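Local coordinates for protein peptidyl-prolyl cis-trans isomerase (Hirschia baltica, PDB 5EX2) that probably catalyses the cis-trans isomerisation of peptide bonds preceding proline, as a periplasmic cyclophilin-type folding helper, at residues F98-K103 and I129-D134; K103-T108 and G122-F127; E146-H151 and L181-S186; E42-H47 and D93-F98. All coordinates share one frame; numbering follows the deposited sequence.

Interaction 1 (F98-K103 and I129-D134). With MG (magnesium ion), chain C.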
# COMPACT_ATOMS: atom_id res chain seq x y z
N PHE A 98 9.96 -5.88 8.60
CA PHE A 98 9.73 -5.40 9.94
C PHE A 98 9.72 -6.59 10.89
O PHE A 98 9.50 -7.73 10.48
CB PHE A 98 8.43 -4.58 10.04
CG PHE A 98 7.16 -5.33 9.79
CD1 PHE A 98 6.79 -5.69 8.50
CD2 PHE A 98 6.30 -5.62 10.83
CE1 PHE A 98 5.59 -6.35 8.27
CE2 PHE A 98 5.11 -6.28 10.60
CZ PHE A 98 4.75 -6.64 9.32
N ARG A 99 10.02 -6.30 12.15
CA ARG A 99 10.01 -7.29 13.22
C ARG A 99 8.61 -7.35 13.79
O ARG A 99 8.17 -6.40 14.44
CB ARG A 99 11.00 -6.93 14.32
CG ARG A 99 12.43 -6.72 13.85
CD ARG A 99 13.01 -7.99 13.32
NE ARG A 99 13.02 -9.04 14.33
CZ ARG A 99 13.32 -10.30 14.09
NH1 ARG A 99 13.65 -10.65 12.85
NH2 ARG A 99 13.29 -11.21 15.07
N ARG A 100 7.91 -8.45 13.54
CA ARG A 100 6.53 -8.60 13.93
C ARG A 100 6.37 -9.49 15.17
O ARG A 100 6.94 -10.58 15.22
CB ARG A 100 5.76 -9.17 12.75
CG ARG A 100 4.27 -9.28 12.99
CD ARG A 100 3.52 -9.86 11.78
NE ARG A 100 3.98 -11.20 11.47
CZ ARG A 100 3.47 -12.31 11.98
NH1 ARG A 100 2.45 -12.27 12.83
NH2 ARG A 100 4.00 -13.48 11.65
N ASP A 101 5.61 -9.01 16.14
CA ASP A 101 5.25 -9.80 17.31
C ASP A 101 4.00 -10.61 16.96
O ASP A 101 2.92 -10.05 16.85
CB ASP A 101 4.99 -8.88 18.50
CG ASP A 101 4.59 -9.63 19.76
OD1 ASP A 101 4.42 -10.87 19.72
OD2 ASP A 101 4.41 -8.96 20.80
N PRO A 102 4.13 -11.94 16.80
CA PRO A 102 2.99 -12.75 16.37
C PRO A 102 1.87 -12.84 17.40
O PRO A 102 0.81 -13.37 17.07
CB PRO A 102 3.59 -14.14 16.17
CG PRO A 102 5.03 -13.97 16.20
CD PRO A 102 5.33 -12.76 16.99
N LYS A 103 2.12 -12.39 18.62
CA LYS A 103 1.10 -12.37 19.68
C LYS A 103 0.28 -11.09 19.62
O LYS A 103 -0.76 -10.97 20.28
CB LYS A 103 1.74 -12.47 21.07
CG LYS A 103 2.63 -13.69 21.30
CD LYS A 103 1.86 -14.99 21.24
CE LYS A 103 2.71 -16.15 21.76
NZ LYS A 103 2.32 -17.44 21.15
N ILE A 129 0.76 -9.66 3.75
CA ILE A 129 1.93 -9.84 4.59
C ILE A 129 2.51 -11.21 4.29
O ILE A 129 1.76 -12.17 4.10
CB ILE A 129 1.60 -9.75 6.09
CG1 ILE A 129 0.90 -8.43 6.43
CG2 ILE A 129 2.86 -9.95 6.94
CD1 ILE A 129 1.79 -7.22 6.34
N GLU A 130 3.83 -11.29 4.18
CA GLU A 130 4.54 -12.56 4.14
C GLU A 130 5.46 -12.61 5.34
O GLU A 130 5.97 -11.60 5.80
CB GLU A 130 5.34 -12.73 2.83
CG GLU A 130 6.00 -14.07 2.71
CD GLU A 130 6.57 -14.34 1.34
OE1 GLU A 130 6.78 -13.39 0.56
OE2 GLU A 130 6.79 -15.52 1.05
N THR A 131 5.66 -13.80 5.89
CA THR A 131 6.35 -13.90 7.15
C THR A 131 7.12 -15.18 7.29
O THR A 131 6.74 -16.19 6.74
CB THR A 131 5.34 -13.79 8.30
OG1 THR A 131 6.02 -13.68 9.55
CG2 THR A 131 4.35 -14.95 8.32
N ARG A 132 8.21 -15.09 8.04
CA ARG A 132 8.84 -16.27 8.61
C ARG A 132 7.89 -16.84 9.66
O ARG A 132 6.95 -16.18 10.11
CB ARG A 132 10.21 -15.92 9.19
CG ARG A 132 11.13 -15.24 8.19
CD ARG A 132 11.47 -16.13 7.02
NE ARG A 132 12.36 -17.22 7.41
CZ ARG A 132 12.83 -18.14 6.58
NH1 ARG A 132 12.53 -18.09 5.28
NH2 ARG A 132 13.64 -19.08 7.04
N GLN A 133 8.10 -18.09 10.03
CA GLN A 133 7.13 -18.77 10.87
C GLN A 133 7.05 -18.20 12.28
O GLN A 133 8.07 -17.91 12.91
CB GLN A 133 7.47 -20.26 10.93
CG GLN A 133 7.08 -20.97 9.66
CD GLN A 133 5.59 -21.05 9.45
OE1 GLN A 133 4.79 -20.74 10.35
NE2 GLN A 133 5.20 -21.49 8.27
N ASP A 134 5.83 -18.08 12.79
CA ASP A 134 5.58 -17.48 14.09
C ASP A 134 6.27 -18.22 15.22
O ASP A 134 6.63 -17.62 16.23
CB ASP A 134 4.07 -17.43 14.34
CG ASP A 134 3.33 -16.77 13.21
OD1 ASP A 134 3.18 -15.54 13.22
OD2 ASP A 134 2.91 -17.49 12.29
MG MG C . 3.32 -21.82 11.87
O HOH W 1 4.32 -23.77 11.09
O HOH W 2 1.52 -23.11 12.48
O HOH W 3 2.27 -19.71 12.58
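One nitrogen of R100 serves two acceptors at once. Its NH2 forms a salt bridge with D134 OD1 at 2.7 Å and donates to T131 OG1 at 2.9 Å along a nearly straight path (170°). Both oxygens lie close to the guanidinium plane, whereas the carboxylate plane is turned 80° from it, and NH2 approaches OD1 from above the carboxylate plane. A side chain with CG anti to the backbone N and a bend at chi3 brings the head here, where NE meets S147 OG and NH1 meets I105 O. T131 OG1 in turn donates to R132 O at 2.7 Å, and D134 OD2 is held by Y120. An alanine in place of R100 would remove the guanidinium that D134 OD1 and T131 OG1 share and would probably loosen the hold on D134. Next door, Q133 OE1 binds the magnesium ion at 2.4 Å, together with Q115, E135 and waters.

Packing is lighter: P102 CB lies 3.3 Å from D134 OD1, and F98 CZ turns the ring edge toward I129 CD1 at 4.2 Å. Strands 98-100 and 127-132 are not paired directly; strand 145-148 runs between them in the sheet, bonded to both through S147 and W148.

Interaction 2 (K103-T108 and G122-F127)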
# COMPACT_ATOMS: atom_id res chain seq x y z
N LYS A 103 2.12 -12.39 18.62
CA LYS A 103 1.10 -12.37 19.68
C LYS A 103 0.28 -11.09 19.62
O LYS A 103 -0.76 -10.97 20.28
CB LYS A 103 1.74 -12.47 21.07
CG LYS A 103 2.63 -13.69 21.30
CD LYS A 103 1.86 -14.99 21.24
CE LYS A 103 2.71 -16.15 21.76
NZ LYS A 103 2.32 -17.44 21.15
N SER A 104 0.77 -10.11 18.86
CA SER A 104 0.18 -8.79 18.80
C SER A 104 -0.42 -8.50 17.43
O SER A 104 -1.62 -8.22 17.30
CB SER A 104 1.24 -7.76 19.16
OG SER A 104 0.75 -6.44 19.07
N ILE A 105 0.42 -8.62 16.39
CA ILE A 105 -0.02 -8.43 15.01
C ILE A 105 -0.22 -9.81 14.42
O ILE A 105 0.74 -10.50 14.06
CB ILE A 105 1.00 -7.61 14.21
CG1 ILE A 105 1.00 -6.17 14.74
CG2 ILE A 105 0.65 -7.60 12.72
CD1 ILE A 105 1.99 -5.25 14.03
N VAL A 106 -1.47 -10.23 14.38
CA VAL A 106 -1.85 -11.57 13.97
C VAL A 106 -2.33 -11.55 12.54
O VAL A 106 -3.20 -10.76 12.17
CB VAL A 106 -2.96 -12.13 14.88
CG1 VAL A 106 -3.37 -13.53 14.44
CG2 VAL A 106 -2.50 -12.14 16.33
N LEU A 107 -1.74 -12.40 11.72
CA LEU A 107 -2.14 -12.51 10.34
C LEU A 107 -3.33 -13.41 10.19
O LEU A 107 -3.43 -14.44 10.84
CB LEU A 107 -1.01 -13.06 9.49
CG LEU A 107 0.34 -12.35 9.63
CD1 LEU A 107 1.30 -12.89 8.59
CD2 LEU A 107 0.17 -10.87 9.47
N THR A 108 -4.25 -13.00 9.34
CA THR A 108 -5.33 -13.86 8.89
C THR A 108 -4.78 -14.71 7.77
O THR A 108 -4.36 -14.20 6.73
CB THR A 108 -6.54 -13.05 8.41
OG1 THR A 108 -7.08 -12.31 9.50
CG2 THR A 108 -7.61 -13.94 7.78
N GLY A 122 -0.51 -13.92 4.47
CA GLY A 122 -1.83 -13.68 5.02
C GLY A 122 -2.07 -12.20 4.98
O GLY A 122 -1.40 -11.47 4.23
N PHE A 123 -3.05 -11.76 5.75
CA PHE A 123 -3.47 -10.36 5.74
C PHE A 123 -3.46 -9.78 7.13
O PHE A 123 -3.82 -10.45 8.11
CB PHE A 123 -4.87 -10.22 5.16
CG PHE A 123 -5.01 -10.65 3.72
CD1 PHE A 123 -4.76 -9.77 2.69
CD2 PHE A 123 -5.41 -11.94 3.42
CE1 PHE A 123 -4.92 -10.17 1.36
CE2 PHE A 123 -5.58 -12.35 2.10
CZ PHE A 123 -5.33 -11.46 1.08
N TYR A 124 -3.11 -8.50 7.21
CA TYR A 124 -3.26 -7.74 8.43
C TYR A 124 -3.75 -6.36 8.05
O TYR A 124 -3.08 -5.66 7.27
CB TYR A 124 -1.95 -7.62 9.19
CG TYR A 124 -2.02 -6.64 10.34
CD1 TYR A 124 -2.71 -6.95 11.50
CD2 TYR A 124 -1.41 -5.41 10.26
CE1 TYR A 124 -2.78 -6.04 12.54
CE2 TYR A 124 -1.48 -4.50 11.29
CZ TYR A 124 -2.17 -4.81 12.43
OH TYR A 124 -2.23 -3.90 13.46
N ASN A 125 -4.90 -5.96 8.57
CA ASN A 125 -5.46 -4.64 8.29
C ASN A 125 -5.58 -4.37 6.81
O ASN A 125 -5.44 -3.23 6.35
CB ASN A 125 -4.60 -3.56 8.96
CG ASN A 125 -5.04 -3.28 10.37
OD1 ASN A 125 -5.86 -4.00 10.93
ND2 ASN A 125 -4.50 -2.23 10.96
N GLY A 126 -5.86 -5.42 6.05
CA GLY A 126 -6.06 -5.29 4.62
C GLY A 126 -4.77 -5.25 3.82
O GLY A 126 -4.82 -5.16 2.59
N PHE A 127 -3.63 -5.28 4.50
CA PHE A 127 -2.34 -5.33 3.83
C PHE A 127 -1.92 -6.77 3.66
O PHE A 127 -2.08 -7.58 4.58
CB PHE A 127 -1.27 -4.57 4.60
CG PHE A 127 -1.59 -3.10 4.81
CD1 PHE A 127 -1.41 -2.19 3.78
CD2 PHE A 127 -2.07 -2.62 6.02
CE1 PHE A 127 -1.69 -0.84 3.94
CE2 PHE A 127 -2.35 -1.25 6.17
CZ PHE A 127 -2.16 -0.38 5.14
O HOH W 4 -5.68 -10.36 10.97
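Two backbone hydrogen bonds join T108 and F123 as an antiparallel hydrogen-bonded pair. T108 N donates to F123 O at 2.9 Å, almost straight at 168°, and F123 N donates back to T108 O on a lone pair in the carbonyl plane. F123 O also receives a CA-H...O contact from L107 CA at 3.5 Å. A bound water donates to V106 O and lies 2.8 Å from T108 OG1, with a weak third bond to F123 O. At G122 the pairing is too close for a side chain, since a CB there would fall 2.4 Å from T108 O.

The strand partner here is one arm of a two-residue beta hairpin: Y124 to F127 form a type I' turn, with Y124 and F127 bonded to each other in both directions and N125 and G126 at positive phi. It reverses strand 119-124 into strand 127-132, while strand 108-109 forms one edge of the five-stranded antiparallel sheet.

Apolar contact centres on the Y124 ring, whose CG is anti to the backbone N. I105 CG2 sits over the middle of one face as a CH-pi contact, 3.6 Å from the ring centroid and 9° off its normal, while N125 CG covers the opposite face toward its rim. L107 CD2 meets Y124 CB at 3.9 Å. The phenol tip extends past I105, where Y124 OH bonds E42 OE1.

Interaction 3 (E146-H151 and L181-S186)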
# COMPACT_ATOMS: atom_id res chain seq x y z
N GLU A 146 10.58 -12.04 11.37
CA GLU A 146 10.69 -11.18 10.21
C GLU A 146 9.45 -11.29 9.33
O GLU A 146 9.00 -12.39 8.98
CB GLU A 146 11.94 -11.55 9.42
CG GLU A 146 12.23 -10.62 8.27
CD GLU A 146 13.57 -10.87 7.66
OE1 GLU A 146 14.58 -10.51 8.29
OE2 GLU A 146 13.60 -11.40 6.53
N SER A 147 8.88 -10.14 8.97
CA SER A 147 7.74 -10.09 8.07
C SER A 147 7.92 -8.95 7.08
O SER A 147 8.74 -8.08 7.28
CB SER A 147 6.45 -9.91 8.84
OG SER A 147 6.29 -10.95 9.82
N TRP A 148 7.16 -8.98 6.00
CA TRP A 148 7.23 -7.90 5.01
C TRP A 148 5.91 -7.80 4.27
O TRP A 148 5.10 -8.72 4.32
CB TRP A 148 8.41 -8.12 4.05
CG TRP A 148 8.46 -9.47 3.38
CD1 TRP A 148 8.03 -9.77 2.11
CD2 TRP A 148 8.98 -10.70 3.92
NE1 TRP A 148 8.27 -11.09 1.84
CE2 TRP A 148 8.83 -11.69 2.94
CE3 TRP A 148 9.55 -11.06 5.15
CZ2 TRP A 148 9.23 -13.01 3.13
CZ3 TRP A 148 9.94 -12.38 5.35
CH2 TRP A 148 9.78 -13.33 4.34
N MET A 149 5.68 -6.68 3.59
CA MET A 149 4.51 -6.54 2.76
C MET A 149 4.92 -6.82 1.34
O MET A 149 5.60 -5.99 0.71
CB MET A 149 3.91 -5.14 2.88
CG MET A 149 2.75 -4.92 1.94
SD MET A 149 1.67 -3.57 2.45
CE MET A 149 2.75 -2.15 2.31
N PRO A 150 4.53 -7.98 0.81
CA PRO A 150 4.98 -8.34 -0.53
C PRO A 150 4.39 -7.45 -1.59
O PRO A 150 3.35 -6.84 -1.38
CB PRO A 150 4.48 -9.77 -0.69
CG PRO A 150 3.31 -9.86 0.19
CD PRO A 150 3.68 -9.03 1.39
N HIS A 151 5.07 -7.38 -2.73
CA HIS A 151 4.70 -6.45 -3.77
C HIS A 151 3.60 -7.04 -4.67
O HIS A 151 3.79 -7.30 -5.85
CB HIS A 151 5.96 -6.06 -4.54
CG HIS A 151 6.86 -5.16 -3.75
ND1 HIS A 151 7.65 -5.60 -2.72
CD2 HIS A 151 7.08 -3.83 -3.84
CE1 HIS A 151 8.32 -4.58 -2.21
NE2 HIS A 151 7.98 -3.49 -2.87
N LEU A 181 10.75 -8.18 -5.95
CA LEU A 181 11.04 -6.97 -5.18
C LEU A 181 11.04 -7.19 -3.68
O LEU A 181 11.55 -6.37 -2.92
CB LEU A 181 10.02 -5.88 -5.48
CG LEU A 181 9.91 -5.43 -6.92
CD1 LEU A 181 8.86 -4.34 -7.00
CD2 LEU A 181 11.24 -4.94 -7.47
N ASP A 182 10.43 -8.30 -3.26
CA ASP A 182 10.19 -8.52 -1.84
C ASP A 182 11.50 -8.60 -1.06
O ASP A 182 12.48 -9.22 -1.51
CB ASP A 182 9.38 -9.80 -1.61
CG ASP A 182 7.98 -9.73 -2.20
OD1 ASP A 182 7.58 -8.68 -2.72
OD2 ASP A 182 7.28 -10.77 -2.08
N ARG A 183 11.50 -7.94 0.10
CA ARG A 183 12.64 -7.86 1.01
C ARG A 183 13.78 -7.03 0.44
O ARG A 183 14.84 -6.94 1.05
CB ARG A 183 13.13 -9.25 1.40
CG ARG A 183 12.04 -10.12 2.00
CD ARG A 183 12.57 -11.48 2.45
NE ARG A 183 13.51 -11.33 3.56
CZ ARG A 183 14.83 -11.44 3.47
NH1 ARG A 183 15.43 -11.72 2.31
NH2 ARG A 183 15.56 -11.26 4.56
N LYS A 184 13.53 -6.34 -0.69
CA LYS A 184 14.54 -5.52 -1.33
C LYS A 184 14.09 -4.08 -1.54
O LYS A 184 14.92 -3.23 -1.85
CB LYS A 184 14.93 -6.12 -2.68
CG LYS A 184 15.59 -7.48 -2.54
CD LYS A 184 15.78 -8.16 -3.88
CE LYS A 184 16.56 -9.46 -3.71
NZ LYS A 184 16.68 -10.22 -4.98
N TYR A 185 12.81 -3.80 -1.40
CA TYR A 185 12.28 -2.44 -1.57
C TYR A 185 11.33 -2.16 -0.42
O TYR A 185 10.69 -3.06 0.11
CB TYR A 185 11.54 -2.28 -2.91
CG TYR A 185 12.49 -2.36 -4.07
CD1 TYR A 185 12.97 -3.58 -4.49
CD2 TYR A 185 12.95 -1.22 -4.70
CE1 TYR A 185 13.88 -3.68 -5.53
CE2 TYR A 185 13.87 -1.30 -5.75
CZ TYR A 185 14.32 -2.54 -6.15
OH TYR A 185 15.23 -2.62 -7.19
N SER A 186 11.24 -0.89 -0.05
CA SER A 186 10.44 -0.48 1.09
C SER A 186 8.99 -0.25 0.71
O SER A 186 8.61 0.84 0.32
CB SER A 186 11.03 0.78 1.72
OG SER A 186 12.39 0.63 2.04
O HOH W 5 8.14 -6.89 0.13
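H151, R183 and D182 bury the most surface here. The imidazole of H151 has L181 CB over the centre of one face, a CH-pi contact at 3.7 Å from the ring centroid, while its edge turns to D182. D182 OD1 accepts twice, from H151 N at 2.8 Å and from H151 ND1 at 3.1 Å, the latter on its anti lone pair with the oxygen nearly in the ring plane. The ND1 bond, with that of NE2 to S157 OG, fixes the rotation of the ring. The other oxygen, D182 OD2, forms a salt bridge with R179, so the carboxylate is probably kept ionised.

R183 runs over W148: CD stands 3.6 Å above the six-membered ring's centroid, 7° off its normal. Bent at chi3, the chain then presents NE and NH2 side-on to one oxygen, E146 OE2, with NH2 at 2.8 Å on the syn lone pair. An alanine in place of W148 would strip away the indole platform beneath R183 and would probably leave its salt bridge less well positioned.

Loop 181-186 lies along strand 145-148, between strand 127-132, where E130 touches D182, and barrel strand 171-174, where F172 and M174 touch L181.

Interaction 4 (E42-H47 and D93-F98)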
# COMPACT_ATOMS: atom_id res chain seq x y z
N GLU A 42 2.94 0.49 10.60
CA GLU A 42 3.49 -0.64 11.33
C GLU A 42 4.47 -1.43 10.45
O GLU A 42 5.31 -2.17 10.95
CB GLU A 42 2.35 -1.53 11.85
CG GLU A 42 1.43 -0.77 12.82
CD GLU A 42 0.30 -1.62 13.38
OE1 GLU A 42 -0.75 -1.72 12.72
OE2 GLU A 42 0.46 -2.16 14.50
N ILE A 43 4.40 -1.21 9.14
CA ILE A 43 5.22 -1.95 8.18
C ILE A 43 6.48 -1.17 7.81
O ILE A 43 7.58 -1.74 7.72
CB ILE A 43 4.39 -2.29 6.92
CG1 ILE A 43 3.23 -3.22 7.31
CG2 ILE A 43 5.27 -2.90 5.84
CD1 ILE A 43 2.26 -3.50 6.19
N ALA A 44 6.34 0.13 7.61
CA ALA A 44 7.46 0.97 7.23
C ALA A 44 7.32 2.36 7.85
O ALA A 44 6.97 3.32 7.17
CB ALA A 44 7.55 1.06 5.72
N PRO A 45 7.55 2.46 9.17
CA PRO A 45 7.25 3.71 9.88
C PRO A 45 7.98 4.93 9.33
O PRO A 45 7.37 6.00 9.20
CB PRO A 45 7.70 3.43 11.31
CG PRO A 45 8.53 2.20 11.26
CD PRO A 45 8.07 1.42 10.08
N ASN A 46 9.26 4.81 9.03
CA ASN A 46 10.01 5.98 8.58
C ASN A 46 9.62 6.38 7.16
O ASN A 46 9.62 7.55 6.82
CB ASN A 46 11.51 5.73 8.67
CG ASN A 46 11.97 5.60 10.10
OD1 ASN A 46 11.50 6.32 10.98
ND2 ASN A 46 12.87 4.66 10.35
N HIS A 47 9.28 5.41 6.32
CA HIS A 47 8.79 5.77 4.99
C HIS A 47 7.44 6.45 5.05
O HIS A 47 7.20 7.40 4.32
CB HIS A 47 8.72 4.53 4.10
CG HIS A 47 10.04 4.18 3.49
ND1 HIS A 47 11.04 3.57 4.21
CD2 HIS A 47 10.54 4.39 2.25
CE1 HIS A 47 12.10 3.40 3.43
NE2 HIS A 47 11.82 3.90 2.24
N ASP A 93 16.39 5.58 5.22
CA ASP A 93 17.02 4.26 5.22
C ASP A 93 16.01 3.19 4.85
O ASP A 93 14.83 3.29 5.19
CB ASP A 93 17.63 3.93 6.58
CG ASP A 93 18.94 4.65 6.84
OD1 ASP A 93 19.43 5.34 5.93
OD2 ASP A 93 19.48 4.52 7.96
N GLY A 94 16.49 2.16 4.17
CA GLY A 94 15.63 1.08 3.73
C GLY A 94 14.87 0.46 4.89
O GLY A 94 15.40 0.29 5.99
N GLU A 95 13.61 0.13 4.62
CA GLU A 95 12.74 -0.58 5.53
C GLU A 95 12.11 -1.70 4.74
O GLU A 95 10.96 -1.60 4.30
CB GLU A 95 11.66 0.34 6.12
CG GLU A 95 12.15 1.31 7.18
CD GLU A 95 11.06 2.25 7.65
OE1 GLU A 95 10.41 2.88 6.78
OE2 GLU A 95 10.86 2.36 8.88
N PHE A 96 12.85 -2.79 4.55
CA PHE A 96 12.42 -3.83 3.64
C PHE A 96 11.64 -4.93 4.36
O PHE A 96 10.88 -5.68 3.74
CB PHE A 96 13.62 -4.46 2.94
CG PHE A 96 14.52 -3.47 2.22
CD1 PHE A 96 14.03 -2.29 1.69
CD2 PHE A 96 15.86 -3.75 2.08
CE1 PHE A 96 14.90 -1.42 1.04
CE2 PHE A 96 16.71 -2.87 1.42
CZ PHE A 96 16.22 -1.71 0.91
N VAL A 97 11.87 -5.04 5.66
CA VAL A 97 11.16 -5.99 6.50
C VAL A 97 10.86 -5.30 7.81
O VAL A 97 11.43 -4.25 8.12
CB VAL A 97 11.98 -7.28 6.76
CG1 VAL A 97 12.31 -7.99 5.47
CG2 VAL A 97 13.26 -6.96 7.53
N PHE A 98 9.96 -5.88 8.60
CA PHE A 98 9.73 -5.40 9.94
C PHE A 98 9.72 -6.59 10.89
O PHE A 98 9.50 -7.73 10.48
CB PHE A 98 8.43 -4.58 10.04
CG PHE A 98 7.16 -5.33 9.79
CD1 PHE A 98 6.79 -5.69 8.50
CD2 PHE A 98 6.30 -5.62 10.83
CE1 PHE A 98 5.59 -6.35 8.27
CE2 PHE A 98 5.11 -6.28 10.60
CZ PHE A 98 4.75 -6.64 9.32
O HOH W 6 10.15 -1.84 8.58
O HOH W 7 14.28 3.99 7.82
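E95 buries more surface than any other residue of the contact, its carboxylate docked on the first turn of helix 45-57. E95 OE2 accepts from N46 N at 2.9 Å, and E95 OE1 accepts from H47 N at 2.8 Å, each through its syn lone pair. The anti lone pair of OE1 takes a third bond, from H47 ND1 at 2.7 Å; here the oxygen is only 2° out of the imidazole plane, and ring and carboxylate are nearly coplanar. The bond holds the ring's rotation, and its next atom, H47 CE1, faces D93 O at 3.3 Å.

What places these groups lies one layer out. E95 is extended beyond CG, and its backbone N is bonded to S186 OG. One water bridges the backbones, from I43 O to V97 O; another links D93 O to the side chain of N46 through ND2. At the far end F98 lays a face, near its rim, against I43 CA, and its CE1 meets I43 CG1 at 4.0 Å.

A44 occupies the N-cap position, and an acid accepting amides of the first turn is a recurrent way of meeting a helix N terminus, where the helix dipole would probably stabilise the negative charge. A44 and H47 also touch W188, so the arrangement seats this helix start against the eight-stranded barrel of the cyclophilin fold.

From the N terminus, interaction 4 closes first, returning the chain from 93-98 to the start of helix 45-57 after that helix and barrel strands 63-69 and 73-76. Its last residue, F98, opens interaction 1, whose loop ends at 129-134 and contains the shorter loop of interaction 2, 103-108 with 122-127; the two share K103. Interaction 3 follows in series, linking 146-151 to 181-186 across barrel strands 155-158 and 171-174. No loops cross. Interactions 1 and 2 knit the five-stranded sheet near one magnesium ion, while interactions 3 and 4, joined through S186 and E95, tie strands 145-148 and 98-100 of that sheet to the barrel side and the start of helix 45-57.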